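Local coordinates for putative metalloprotease II (Bacteroides fragilis, PDB 4ON1), which probably acts as an extracellular zinc-dependent endopeptidase related to fragilysin, encoded on the Bacteroides fragilis pathogenicity island, at residues A[197-203]-A[307-311]; A[259-263]-A[297-302]; A[279-285]-A[314-320]. All coordinates share one frame; numbering follows the deposited sequence.

Contact 1. Residues A[197-203]-A[307-311]; sequences ATYPATL and IHLNN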
ATOM      1  N   ALA A 197     -19.487   5.093  16.852  1.00104.50           N
ATOM      2  CA  ALA A 197     -18.322   4.316  16.445  1.00 95.32           C
ATOM      3  C   ALA A 197     -18.684   3.247  15.408  1.00100.22           C
ATOM      4  O   ALA A 197     -17.838   2.818  14.623  1.00101.43           O
ATOM      5  CB  ALA A 197     -17.672   3.673  17.667  1.00 78.61           C
ATOM      6  N   THR A 198     -19.948   2.829  15.422  1.00102.90           N
ATOM      7  CA  THR A 198     -20.461   1.744  14.578  1.00107.07           C
ATOM      8  C   THR A 198     -21.155   2.178  13.275  1.00114.86           C
ATOM      9  O   THR A 198     -21.903   1.403  12.678  1.00123.54           O
ATOM     10  CB  THR A 198     -21.480   0.908  15.377  1.00105.67           C
ATOM     11  OG1 THR A 198     -21.224   1.046  16.782  1.00111.79           O
ATOM     12  CG2 THR A 198     -21.418  -0.549  14.978  1.00 96.10           C
ATOM     13  N   TYR A 199     -20.895   3.398  12.825  1.00111.41           N
ATOM     14  CA  TYR A 199     -21.916   4.160  12.103  1.00107.13           C
ATOM     15  C   TYR A 199     -22.346   3.730  10.672  1.00 82.24           C
ATOM     16  O   TYR A 199     -23.546   3.699  10.390  1.00 87.97           O
ATOM     17  CB  TYR A 199     -21.471   5.623  12.089  1.00105.99           C
ATOM     18  CG  TYR A 199     -21.524   6.227  13.476  1.00110.09           C
ATOM     19  CD1 TYR A 199     -20.577   7.157  13.889  1.00114.01           C
ATOM     20  CD2 TYR A 199     -22.523   5.867  14.375  1.00108.97           C
ATOM     21  CE1 TYR A 199     -20.623   7.709  15.165  1.00114.16           C
ATOM     22  CE2 TYR A 199     -22.572   6.404  15.651  1.00109.85           C
ATOM     23  CZ  TYR A 199     -21.622   7.327  16.041  1.00111.08           C
ATOM     24  OH  TYR A 199     -21.673   7.868  17.308  1.00108.04           O
ATOM     25  N   PRO A 200     -21.405   3.395   9.764  1.00 58.98           N
ATOM     26  CA  PRO A 200     -19.946   3.290   9.808  1.00 51.00           C
ATOM     27  C   PRO A 200     -19.261   4.632   9.622  1.00 44.03           C
ATOM     28  O   PRO A 200     -19.568   5.368   8.686  1.00 37.81           O
ATOM     29  CB  PRO A 200     -19.627   2.356   8.633  1.00 38.11           C
ATOM     30  CG  PRO A 200     -20.814   2.470   7.693  1.00 40.28           C
ATOM     31  CD  PRO A 200     -21.892   3.275   8.377  1.00 38.78           C
ATOM     32  N   ALA A 201     -18.332   4.949  10.513  1.00 30.34           N
ATOM     33  CA  ALA A 201     -17.597   6.192  10.382  1.00 29.57           C
ATOM     34  C   ALA A 201     -16.654   6.130   9.183  1.00 30.92           C
ATOM     35  O   ALA A 201     -16.002   5.115   8.947  1.00 30.34           O
ATOM     36  CB  ALA A 201     -16.831   6.482  11.653  1.00 29.16           C
ATOM     37  N   THR A 202     -16.578   7.222   8.428  1.00 24.31           N
ATOM     38  CA  THR A 202     -15.645   7.304   7.315  1.00 28.15           C
ATOM     39  C   THR A 202     -14.273   7.752   7.804  1.00 23.84           C
ATOM     40  O   THR A 202     -14.129   8.818   8.387  1.00 31.17           O
ATOM     41  CB  THR A 202     -16.135   8.278   6.223  1.00 37.95           C
ATOM     42  OG1 THR A 202     -17.354   7.790   5.652  1.00 42.75           O
ATOM     43  CG2 THR A 202     -15.090   8.409   5.124  1.00 36.23           C
ATOM     44  N   LEU A 203     -13.266   6.921   7.576  1.00 17.56           N
ATOM     45  CA  LEU A 203     -11.892   7.300   7.863  1.00 18.63           C
ATOM     46  C   LEU A 203     -11.191   7.654   6.556  1.00 22.37           C
ATOM     47  O   LEU A 203     -11.034   6.798   5.684  1.00 19.24           O
ATOM     48  CB  LEU A 203     -11.159   6.165   8.585  1.00 19.02           C
ATOM     49  CG  LEU A 203      -9.715   6.420   9.018  1.00 24.01           C
ATOM     50  CD1 LEU A 203      -9.601   7.714   9.818  1.00 36.38           C
ATOM     51  CD2 LEU A 203      -9.203   5.244   9.822  1.00 28.40           C
ATOM     52  N   ILE A 307      -5.643   8.506  16.319  1.00 17.21           N
ATOM     53  CA  ILE A 307      -6.804   8.628  15.428  1.00 14.38           C
ATOM     54  C   ILE A 307      -8.100   8.335  16.183  1.00 17.95           C
ATOM     55  O   ILE A 307      -8.312   7.219  16.657  1.00 24.34           O
ATOM     56  CB  ILE A 307      -6.714   7.687  14.218  1.00 19.05           C
ATOM     57  CG1 ILE A 307      -5.596   8.132  13.271  1.00 13.07           C
ATOM     58  CG2 ILE A 307      -8.049   7.658  13.466  1.00 15.10           C
ATOM     59  CD1 ILE A 307      -5.406   7.219  12.069  1.00 10.57           C
ATOM     60  N   HIS A 308      -8.958   9.340  16.314  1.00 15.31           N
ATOM     61  CA  HIS A 308     -10.232   9.160  17.011  1.00 22.30           C
ATOM     62  C   HIS A 308     -11.388   9.574  16.094  1.00 29.06           C
ATOM     63  O   HIS A 308     -11.403  10.690  15.575  1.00 30.58           O
ATOM     64  CB  HIS A 308     -10.247   9.966  18.318  1.00 22.10           C
ATOM     65  CG  HIS A 308      -8.969   9.879  19.098  1.00 28.42           C
ATOM     66  ND1 HIS A 308      -8.455   8.685  19.563  1.00 25.49           N
ATOM     67  CD2 HIS A 308      -8.097  10.840  19.492  1.00 28.96           C
ATOM     68  CE1 HIS A 308      -7.327   8.914  20.212  1.00 31.33           C
ATOM     69  NE2 HIS A 308      -7.085  10.212  20.180  1.00 31.47           N
ATOM     70  N   LEU A 309     -12.348   8.672  15.894  1.00 21.57           N
ATOM     71  CA  LEU A 309     -13.444   8.907  14.953  1.00 26.61           C
ATOM     72  C   LEU A 309     -14.462   9.932  15.445  1.00 27.66           C
ATOM     73  O   LEU A 309     -15.021  10.684  14.650  1.00 36.46           O
ATOM     74  CB  LEU A 309     -14.173   7.597  14.653  1.00 31.82           C
ATOM     75  CG  LEU A 309     -13.358   6.436  14.084  1.00 39.55           C
ATOM     76  CD1 LEU A 309     -14.243   5.218  13.878  1.00 49.42           C
ATOM     77  CD2 LEU A 309     -12.717   6.841  12.780  1.00 33.37           C
ATOM     78  N   ASN A 310     -14.697   9.961  16.751  1.00 25.48           N
ATOM     79  CA  ASN A 310     -15.724  10.828  17.311  1.00 29.41           C
ATOM     80  C   ASN A 310     -15.191  12.206  17.669  1.00 39.13           C
ATOM     81  O   ASN A 310     -15.872  13.211  17.474  1.00 40.52           O
ATOM     82  CB  ASN A 310     -16.349  10.176  18.542  1.00 28.46           C
ATOM     83  CG  ASN A 310     -17.184   8.966  18.189  1.00 47.23           C
ATOM     84  OD1 ASN A 310     -18.001   9.016  17.268  1.00 43.21           O
ATOM     85  ND2 ASN A 310     -16.980   7.868  18.913  1.00 44.93           N
ATOM     86  N   ASN A 311     -13.975  12.254  18.200  1.00 33.37           N
ATOM     87  CA  ASN A 311     -13.335  13.529  18.473  1.00 27.12           C
ATOM     88  C   ASN A 311     -11.934  13.590  17.888  1.00 26.50           C
ATOM     89  O   ASN A 311     -10.948  13.493  18.623  1.00 27.77           O
ATOM     90  CB  ASN A 311     -13.304  13.787  19.976  1.00 24.68           C
ATOM     91  CG  ASN A 311     -14.693  13.823  20.581  1.00 44.54           C
ATOM     92  OD1 ASN A 311     -15.377  14.849  20.544  1.00 41.05           O
ATOM     93  ND2 ASN A 311     -15.131  12.691  21.116  1.00 38.56           N
TER
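Leu203 holds CG anti to its own nitrogen (chi1 -177°), which sends CD1 out from strand 201-209 toward Ile307 and Leu309, while Leu309 turns CG anti to its carbonyl carbon (chi1 -58°) and spreads its two methyls along the same strand. Each methyl of Leu309 has its own partner. CD1 reaches Ala201 CB at 3.6 Å; CD2 points to the next inward-facing residue and lies a looser 4.4 Å from Leu203 CD1. Leucine suits this place because its forked end spans two residues of the strand that face the same way, and alanine is small enough to let the loop approach. Two residues before Leu309, Ile307 brings its CG2 branch to Leu203 CD1 at 4.0 Å, the two side chains crossing at about a right angle.

Toward the surface the contact thins to an amide oxygen at a ring edge. Asn310 OD1 comes up to the Tyr199 ring near its plane, 3.6 Å from Tyr199 CE1, with amide and ring planes 66° apart. This touch is slight, and Tyr199, which precedes a cis peptide bond to Pro200, is poorly ordered. The firmer hold on the amide is at its other end, where Asn310 ND2 bonds to the carbonyl of Gln378.

Helix 367-378 lines this region too, with Ile377 against Leu309 and Gln378 against Ala197. On the buried side Ile307 rests on Leu339 and Leu340 of the zinc-binding helix 331-340. Apolar contacts thus join the start of strand 201-209 to the loop between strands 299-301 and 319-323, beside the C-terminal helix 367-378, in a catalytic domain whose sheet and helices are arranged as in the metzincin metalloproteases.

Contact 2. Residues A[259-263]-A[297-302]; sequences EVSAL and TFGYAS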
ATOM      1  N   GLU A 259      14.044  11.509  10.594  1.00 19.37           N
ATOM      2  CA  GLU A 259      12.602  11.313  10.511  1.00 19.92           C
ATOM      3  C   GLU A 259      11.806  12.317  11.345  1.00 17.10           C
ATOM      4  O   GLU A 259      10.743  12.765  10.910  1.00 19.88           O
ATOM      5  CB  GLU A 259      12.238   9.872  10.893  1.00 19.31           C
ATOM      6  CG  GLU A 259      12.678   9.430  12.284  1.00 24.48           C
ATOM      7  CD  GLU A 259      14.017   8.697  12.260  1.00 46.41           C
ATOM      8  OE1 GLU A 259      14.762   8.826  11.264  1.00 40.94           O
ATOM      9  OE2 GLU A 259      14.323   7.982  13.235  1.00 52.06           O
ATOM     10  N   VAL A 260      12.293  12.651  12.538  1.00 18.28           N
ATOM     11  CA  VAL A 260      11.572  13.581  13.408  1.00 24.50           C
ATOM     12  C   VAL A 260      11.483  14.969  12.769  1.00 26.56           C
ATOM     13  O   VAL A 260      10.418  15.582  12.743  1.00 22.06           O
ATOM     14  CB  VAL A 260      12.234  13.688  14.790  1.00 23.20           C
ATOM     15  CG1 VAL A 260      11.529  14.732  15.659  1.00 25.19           C
ATOM     16  CG2 VAL A 260      12.233  12.331  15.487  1.00 24.97           C
ATOM     17  N   SER A 261      12.608  15.444  12.242  1.00 21.80           N
ATOM     18  CA  SER A 261      12.654  16.709  11.522  1.00 23.41           C
ATOM     19  C   SER A 261      11.793  16.661  10.264  1.00 19.33           C
ATOM     20  O   SER A 261      11.080  17.620   9.949  1.00 19.39           O
ATOM     21  CB  SER A 261      14.094  17.055  11.147  1.00 18.68           C
ATOM     22  OG  SER A 261      14.962  16.786  12.227  1.00 45.94           O
ATOM     23  N   ALA A 262      11.869  15.546   9.541  1.00 14.66           N
ATOM     24  CA  ALA A 262      11.102  15.383   8.305  1.00 21.07           C
ATOM     25  C   ALA A 262       9.595  15.421   8.563  1.00 19.99           C
ATOM     26  O   ALA A 262       8.838  16.024   7.804  1.00 15.05           O
ATOM     27  CB  ALA A 262      11.488  14.091   7.607  1.00 18.94           C
ATOM     28  N   LEU A 263       9.154  14.770   9.630  1.00 17.81           N
ATOM     29  CA  LEU A 263       7.732  14.783   9.966  1.00 18.24           C
ATOM     30  C   LEU A 263       7.260  16.192  10.329  1.00 14.10           C
ATOM     31  O   LEU A 263       6.235  16.670   9.830  1.00 16.93           O
ATOM     32  CB  LEU A 263       7.444  13.838  11.134  1.00 13.28           C
ATOM     33  CG  LEU A 263       5.974  13.800  11.558  1.00 14.17           C
ATOM     34  CD1 LEU A 263       5.094  13.363  10.394  1.00 12.45           C
ATOM     35  CD2 LEU A 263       5.784  12.884  12.749  1.00 22.81           C
ATOM     36  N   THR A 297      15.487   4.296   8.380  1.00 25.83           N
ATOM     37  CA  THR A 297      14.078   4.523   8.711  1.00 24.42           C
ATOM     38  C   THR A 297      13.154   4.403   7.503  1.00 22.03           C
ATOM     39  O   THR A 297      13.351   5.081   6.496  1.00 20.82           O
ATOM     40  CB  THR A 297      13.881   5.913   9.358  1.00 27.39           C
ATOM     41  OG1 THR A 297      14.578   5.955  10.610  1.00 33.92           O
ATOM     42  CG2 THR A 297      12.400   6.186   9.614  1.00 27.30           C
ATOM     43  N   PHE A 298      12.132   3.557   7.614  1.00 17.75           N
ATOM     44  CA  PHE A 298      11.231   3.310   6.490  1.00 16.42           C
ATOM     45  C   PHE A 298       9.937   4.099   6.618  1.00 23.16           C
ATOM     46  O   PHE A 298       9.250   4.356   5.629  1.00 13.46           O
ATOM     47  CB  PHE A 298      10.900   1.820   6.384  1.00 18.18           C
ATOM     48  CG  PHE A 298      12.099   0.926   6.499  1.00 29.44           C
ATOM     49  CD1 PHE A 298      13.289   1.257   5.871  1.00 29.53           C
ATOM     50  CD2 PHE A 298      12.034  -0.245   7.235  1.00 37.77           C
ATOM     51  CE1 PHE A 298      14.401   0.434   5.980  1.00 36.10           C
ATOM     52  CE2 PHE A 298      13.137  -1.074   7.348  1.00 42.57           C
ATOM     53  CZ  PHE A 298      14.323  -0.730   6.717  1.00 37.47           C
ATOM     54  N   GLY A 299       9.604   4.468   7.847  1.00 12.15           N
ATOM     55  CA  GLY A 299       8.380   5.190   8.129  1.00 13.00           C
ATOM     56  C   GLY A 299       8.449   5.737   9.537  1.00 19.04           C
ATOM     57  O   GLY A 299       9.272   5.294  10.337  1.00 15.09           O
ATOM     58  N   TYR A 300       7.602   6.712   9.841  1.00 11.00           N
ATOM     59  CA  TYR A 300       7.595   7.321  11.164  1.00 14.38           C
ATOM     60  C   TYR A 300       6.251   7.971  11.427  1.00 17.10           C
ATOM     61  O   TYR A 300       5.772   8.759  10.614  1.00 16.10           O
ATOM     62  CB  TYR A 300       8.725   8.348  11.295  1.00 14.67           C
ATOM     63  CG  TYR A 300       8.870   8.937  12.687  1.00 16.67           C
ATOM     64  CD1 TYR A 300       9.508   8.240  13.701  1.00 20.55           C
ATOM     65  CD2 TYR A 300       8.375  10.201  12.973  1.00 18.58           C
ATOM     66  CE1 TYR A 300       9.640   8.785  14.967  1.00 20.72           C
ATOM     67  CE2 TYR A 300       8.495  10.754  14.223  1.00 21.80           C
ATOM     68  CZ  TYR A 300       9.131  10.045  15.218  1.00 32.68           C
ATOM     69  OH  TYR A 300       9.253  10.616  16.461  1.00 30.50           O
ATOM     70  N   ALA A 301       5.648   7.627  12.561  1.00 17.88           N
ATOM     71  CA  ALA A 301       4.320   8.122  12.918  1.00 19.03           C
ATOM     72  C   ALA A 301       4.400   9.169  14.019  1.00 18.12           C
ATOM     73  O   ALA A 301       5.248   9.077  14.912  1.00 14.17           O
ATOM     74  CB  ALA A 301       3.428   6.960  13.355  1.00 15.38           C
ATOM     75  N   SER A 302       3.506  10.154  13.970  1.00 15.74           N
ATOM     76  CA  SER A 302       3.526  11.256  14.935  1.00 15.97           C
ATOM     77  C   SER A 302       3.215  10.800  16.352  1.00 21.61           C
ATOM     78  O   SER A 302       3.587  11.468  17.313  1.00 20.73           O
ATOM     79  CB  SER A 302       2.549  12.357  14.527  1.00 14.30           C
ATOM     80  OG  SER A 302       1.226  11.883  14.528  1.00 12.45           O
TER
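Tyr300, Glu259 and Leu263 bury the most surface here, and the tyrosine ring lies against the other two, which sit one turn apart on the helix. Its ring leaves strand 299-301 with CG anti to the backbone nitrogen (chi1 -175°) and extends toward the first turn of helix 259-271. Over one face lies the aliphatic part of Glu259: CG sits 4.0 Å from the Tyr300 ring centroid, 26° off the normal, a CH-pi contact displaced toward the rim. A bend at chi2 of Glu259 then swings the carboxylate away from the ring to Thr297, whose OG1 donates a weak hydrogen bond to Glu259 OE1 at 3.0 Å. Glutamate therefore does two jobs, its methylenes covering an aromatic face and its acid end receiving a buried hydroxyl. Thr297 matches it, with CG2 packed near Glu259 CB and OG1 turned to the acid.

Leu263 comes to the edge of the same ring, its CD2 lying 3.7 Å from Tyr300 CD2. That methyl also presses on the backbone of Ser302, 3.5 Å from Ser302 CA. Val260 CG2 adds an oblique touch at 3.6 Å from Tyr300 OH.

The helix segment and the strand run at 64° to each other. Ala301 is directed away from the helix and touches His338, a zinc ligand, while its backbone bonds to that of Asp176, another ligand of the metal. A short antiparallel edge strand bordering the active-site cleft in this way is characteristic of the metzincins; here Asp176 coordinates the zinc together with three histidines, consistent with an aspartate-switch latency as in profragilysin.

Contact 3. Residues A[279-285]-A[314-320]; sequences QDKKPYI and GNFEVAA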
ATOM      1  N   GLN A 279      -8.995  21.055   6.266  1.00 21.38           N
ATOM      2  CA  GLN A 279      -9.012  19.596   6.347  1.00 22.11           C
ATOM      3  C   GLN A 279      -7.992  19.090   7.364  1.00 21.92           C
ATOM      4  O   GLN A 279      -7.310  18.086   7.140  1.00 17.31           O
ATOM      5  CB  GLN A 279      -8.737  18.978   4.973  1.00 16.39           C
ATOM      6  CG  GLN A 279      -9.655  19.474   3.859  1.00 24.59           C
ATOM      7  CD  GLN A 279      -9.434  18.713   2.561  1.00 30.94           C
ATOM      8  OE1 GLN A 279      -9.504  17.482   2.524  1.00 31.91           O
ATOM      9  NE2 GLN A 279      -9.146  19.443   1.495  1.00 26.53           N
ATOM     10  N   ASP A 280      -7.911  19.785   8.492  1.00 18.66           N
ATOM     11  CA  ASP A 280      -6.853  19.552   9.475  1.00 21.47           C
ATOM     12  C   ASP A 280      -7.126  18.390  10.443  1.00 20.59           C
ATOM     13  O   ASP A 280      -6.276  18.051  11.267  1.00 21.06           O
ATOM     14  CB  ASP A 280      -6.629  20.841  10.267  1.00 25.13           C
ATOM     15  CG  ASP A 280      -7.871  21.278  11.022  1.00 33.20           C
ATOM     16  OD1 ASP A 280      -8.873  21.628  10.358  1.00 40.11           O
ATOM     17  OD2 ASP A 280      -7.849  21.284  12.275  1.00 32.67           O
ATOM     18  N   LYS A 281      -8.291  17.761  10.322  1.00 17.70           N
ATOM     19  CA  LYS A 281      -8.693  16.714  11.257  1.00 21.40           C
ATOM     20  C   LYS A 281      -8.660  15.330  10.625  1.00 23.86           C
ATOM     21  O   LYS A 281      -9.386  14.433  11.044  1.00 27.29           O
ATOM     22  CB  LYS A 281     -10.095  17.011  11.790  1.00 15.12           C
ATOM     23  CG  LYS A 281     -10.182  18.300  12.594  1.00 17.97           C
ATOM     24  CD  LYS A 281     -11.617  18.522  13.068  1.00 27.17           C
ATOM     25  CE  LYS A 281     -11.690  19.507  14.216  1.00 39.62           C
ATOM     26  NZ  LYS A 281     -13.097  19.662  14.693  1.00 60.20           N
ATOM     27  N   LYS A 282      -7.791  15.165   9.630  1.00 19.11           N
ATOM     28  CA  LYS A 282      -7.594  13.882   8.963  1.00 20.06           C
ATOM     29  C   LYS A 282      -6.145  13.455   9.134  1.00 17.58           C
ATOM     30  O   LYS A 282      -5.278  14.302   9.336  1.00 14.16           O
ATOM     31  CB  LYS A 282      -7.933  13.976   7.467  1.00 15.16           C
ATOM     32  CG  LYS A 282      -9.322  14.489   7.151  1.00 18.87           C
ATOM     33  CD  LYS A 282      -9.477  14.653   5.638  1.00 22.51           C
ATOM     34  CE  LYS A 282     -10.749  15.419   5.284  1.00 28.35           C
ATOM     35  NZ  LYS A 282     -10.841  15.624   3.817  1.00 32.46           N
ATOM     36  N   PRO A 283      -5.879  12.143   9.056  1.00 18.31           N
ATOM     37  CA  PRO A 283      -4.499  11.646   9.056  1.00 15.93           C
ATOM     38  C   PRO A 283      -3.821  11.985   7.747  1.00 20.00           C
ATOM     39  O   PRO A 283      -4.415  11.745   6.699  1.00 15.20           O
ATOM     40  CB  PRO A 283      -4.654  10.123   9.203  1.00 15.35           C
ATOM     41  CG  PRO A 283      -6.092   9.900   9.613  1.00 23.24           C
ATOM     42  CD  PRO A 283      -6.862  11.047   9.028  1.00 12.41           C
ATOM     43  N   TYR A 284      -2.612  12.533   7.809  1.00 10.92           N
ATOM     44  CA  TYR A 284      -1.842  12.847   6.610  1.00 14.82           C
ATOM     45  C   TYR A 284      -0.551  12.054   6.579  1.00 15.51           C
ATOM     46  O   TYR A 284       0.184  12.047   7.559  1.00 14.56           O
ATOM     47  CB  TYR A 284      -1.523  14.340   6.545  1.00 12.35           C
ATOM     48  CG  TYR A 284      -2.683  15.216   6.147  1.00 17.33           C
ATOM     49  CD1 TYR A 284      -3.687  15.518   7.046  1.00 13.93           C
ATOM     50  CD2 TYR A 284      -2.745  15.776   4.881  1.00  8.74           C
ATOM     51  CE1 TYR A 284      -4.747  16.331   6.685  1.00 14.54           C
ATOM     52  CE2 TYR A 284      -3.798  16.589   4.508  1.00 14.17           C
ATOM     53  CZ  TYR A 284      -4.791  16.864   5.413  1.00 11.77           C
ATOM     54  OH  TYR A 284      -5.833  17.671   5.049  1.00 21.97           O
ATOM     55  N   ILE A 285      -0.267  11.388   5.462  1.00  8.07           N
ATOM     56  CA  ILE A 285       0.985  10.655   5.356  1.00 11.05           C
ATOM     57  C   ILE A 285       1.787  11.102   4.140  1.00 14.98           C
ATOM     58  O   ILE A 285       1.277  11.118   3.019  1.00 14.03           O
ATOM     59  CB  ILE A 285       0.745   9.133   5.294  1.00 13.57           C
ATOM     60  CG1 ILE A 285       0.030   8.659   6.560  1.00 13.60           C
ATOM     61  CG2 ILE A 285       2.069   8.386   5.201  1.00 10.36           C
ATOM     62  CD1 ILE A 285      -1.410   8.297   6.323  1.00 24.98           C
ATOM     63  N   GLY A 314      -6.992  17.906  15.671  1.00 24.82           N
ATOM     64  CA  GLY A 314      -6.938  18.886  14.596  1.00 28.45           C
ATOM     65  C   GLY A 314      -5.539  19.402  14.315  1.00 26.35           C
ATOM     66  O   GLY A 314      -4.556  18.825  14.782  1.00 22.85           O
ATOM     67  N   ASN A 315      -5.458  20.472  13.523  1.00 19.59           N
ATOM     68  CA  ASN A 315      -4.195  21.138  13.204  1.00 19.32           C
ATOM     69  C   ASN A 315      -3.127  20.190  12.660  1.00 18.08           C
ATOM     70  O   ASN A 315      -1.945  20.337  12.967  1.00 24.42           O
ATOM     71  CB  ASN A 315      -3.649  21.877  14.438  1.00 19.50           C
ATOM     72  CG  ASN A 315      -2.519  22.841  14.090  1.00 28.04           C
ATOM     73  OD1 ASN A 315      -1.471  22.857  14.740  1.00 31.59           O
ATOM     74  ND2 ASN A 315      -2.723  23.626  13.037  1.00 28.19           N
ATOM     75  N   PHE A 316      -3.554  19.216  11.859  1.00 17.59           N
ATOM     76  CA  PHE A 316      -2.630  18.304  11.187  1.00 17.43           C
ATOM     77  C   PHE A 316      -1.697  17.584  12.169  1.00 15.22           C
ATOM     78  O   PHE A 316      -0.568  17.237  11.827  1.00 19.59           O
ATOM     79  CB  PHE A 316      -1.809  19.067  10.139  1.00 13.66           C
ATOM     80  CG  PHE A 316      -2.655  19.797   9.130  1.00 18.63           C
ATOM     81  CD1 PHE A 316      -3.202  19.122   8.049  1.00 18.60           C
ATOM     82  CD2 PHE A 316      -2.930  21.150   9.279  1.00 18.03           C
ATOM     83  CE1 PHE A 316      -3.996  19.786   7.120  1.00 14.40           C
ATOM     84  CE2 PHE A 316      -3.733  21.822   8.358  1.00 22.42           C
ATOM     85  CZ  PHE A 316      -4.262  21.137   7.275  1.00 15.42           C
ATOM     86  N   GLU A 317      -2.179  17.348  13.384  1.00 18.85           N
ATOM     87  CA  GLU A 317      -1.370  16.689  14.410  1.00 14.32           C
ATOM     88  C   GLU A 317      -1.242  15.197  14.172  1.00 15.63           C
ATOM     89  O   GLU A 317      -0.329  14.561  14.697  1.00 20.46           O
ATOM     90  CB  GLU A 317      -1.955  16.941  15.799  1.00 14.66           C
ATOM     91  CG  GLU A 317      -1.693  18.344  16.319  1.00 25.36           C
ATOM     92  CD  GLU A 317      -2.561  18.691  17.508  1.00 37.13           C
ATOM     93  OE1 GLU A 317      -3.148  17.768  18.113  1.00 33.37           O
ATOM     94  OE2 GLU A 317      -2.663  19.892  17.830  1.00 44.89           O
ATOM     95  N   VAL A 318      -2.174  14.632  13.406  1.00 15.03           N
ATOM     96  CA  VAL A 318      -2.110  13.212  13.071  1.00 16.80           C
ATOM     97  C   VAL A 318      -1.445  13.039  11.717  1.00 21.20           C
ATOM     98  O   VAL A 318      -2.038  13.314  10.682  1.00 12.38           O
ATOM     99  CB  VAL A 318      -3.508  12.545  13.044  1.00 19.69           C
ATOM    100  CG1 VAL A 318      -3.389  11.076  12.643  1.00 12.20           C
ATOM    101  CG2 VAL A 318      -4.186  12.674  14.396  1.00 16.44           C
ATOM    102  N   ALA A 319      -0.193  12.603  11.730  1.00 13.22           N
ATOM    103  CA  ALA A 319       0.570  12.517  10.503  1.00 14.71           C
ATOM    104  C   ALA A 319       1.641  11.458  10.591  1.00 16.30           C
ATOM    105  O   ALA A 319       2.013  11.008  11.679  1.00 14.24           O
ATOM    106  CB  ALA A 319       1.200  13.875  10.157  1.00 10.15           C
ATOM    107  N   ALA A 320       2.135  11.065   9.429  1.00 13.80           N
ATOM    108  CA  ALA A 320       3.237  10.132   9.354  1.00 14.49           C
ATOM    109  C   ALA A 320       4.010  10.383   8.077  1.00 15.89           C
ATOM    110  O   ALA A 320       3.574  11.131   7.211  1.00 12.06           O
ATOM    111  CB  ALA A 320       2.738   8.694   9.402  1.00  8.66           C
TER
HETATM  112  O   HOH W   1      -4.493  15.554  11.530  1.00 24.98           O
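Asp280 supplies two acceptors to the turn at 314-317. Its carboxylate OD2 takes the N-H of Asn315 at 2.8 Å in an almost straight bond (172°), using the anti lone pair, and its carbonyl O accepts Phe316 N at 3.0 Å. Gly314 lies beside that carboxylate, and its lack of a side chain leaves room for Asp280 OD2. Asn315 and Phe316 both adopt left-handed backbone angles, and Glu317 N closes the turn on Gly314 O.

Where the two segments draw apart, a water fills in: it accepts from Val318 N at 3.1 Å and lies within donating distance of the carbonyls of Asp280 and Lys282, although it has more acceptors in reach than protons. Regular parallel pairing follows, with Tyr284 N bonded to Val318 O (3.0 Å) and Ala320 N to Tyr284 O (2.9 Å).

Phe316 points the edge of its ring at the face of Tyr284, a T-shaped pair with planes 65° apart, and takes Asp280 CA over its own face, 3.7 Å from the Phe316 ring centroid. The tyrosine suits its place because its hydroxyl has a partner beyond the rings: Tyr284 OH donates to Gln279 O at 2.6 Å, from above the carbonyl plane. Lys282 NZ has two partners, Gln279 OE1 and, in a salt bridge, Glu204.

On the opposite face of the sheet from Tyr284, Ile285 CG1 packs on Ala320 CB, and Ile285 meets Leu332 and Ile336. Parallel strands 284-288 and 319-323, whose Ile285 face receives the zinc-binding HExxH helix 331-340, form the core of a metzincin-like catalytic domain.

Contact 2 is the most buried of the three, whereas contacts 1 and 3 each run from the core out to the surface. All three reach the catalytic-domain sheet, whose strands 201-209, 284-288, 319-323 and 299-301 lie side by side in that order. Contact 1 is mainly apolar, contact 3 is dominated by backbone hydrogen bonds, and contact 2 packs a helix on the edge strand round an aromatic ring. Contacts 1 and 3 merge where Ile307 rests on Pro283 and Val318. Contacts 2 and 3 are joined through Ser302, whose N lies 2.9 Å from Ala319 O. Nearest the zinc is contact 2.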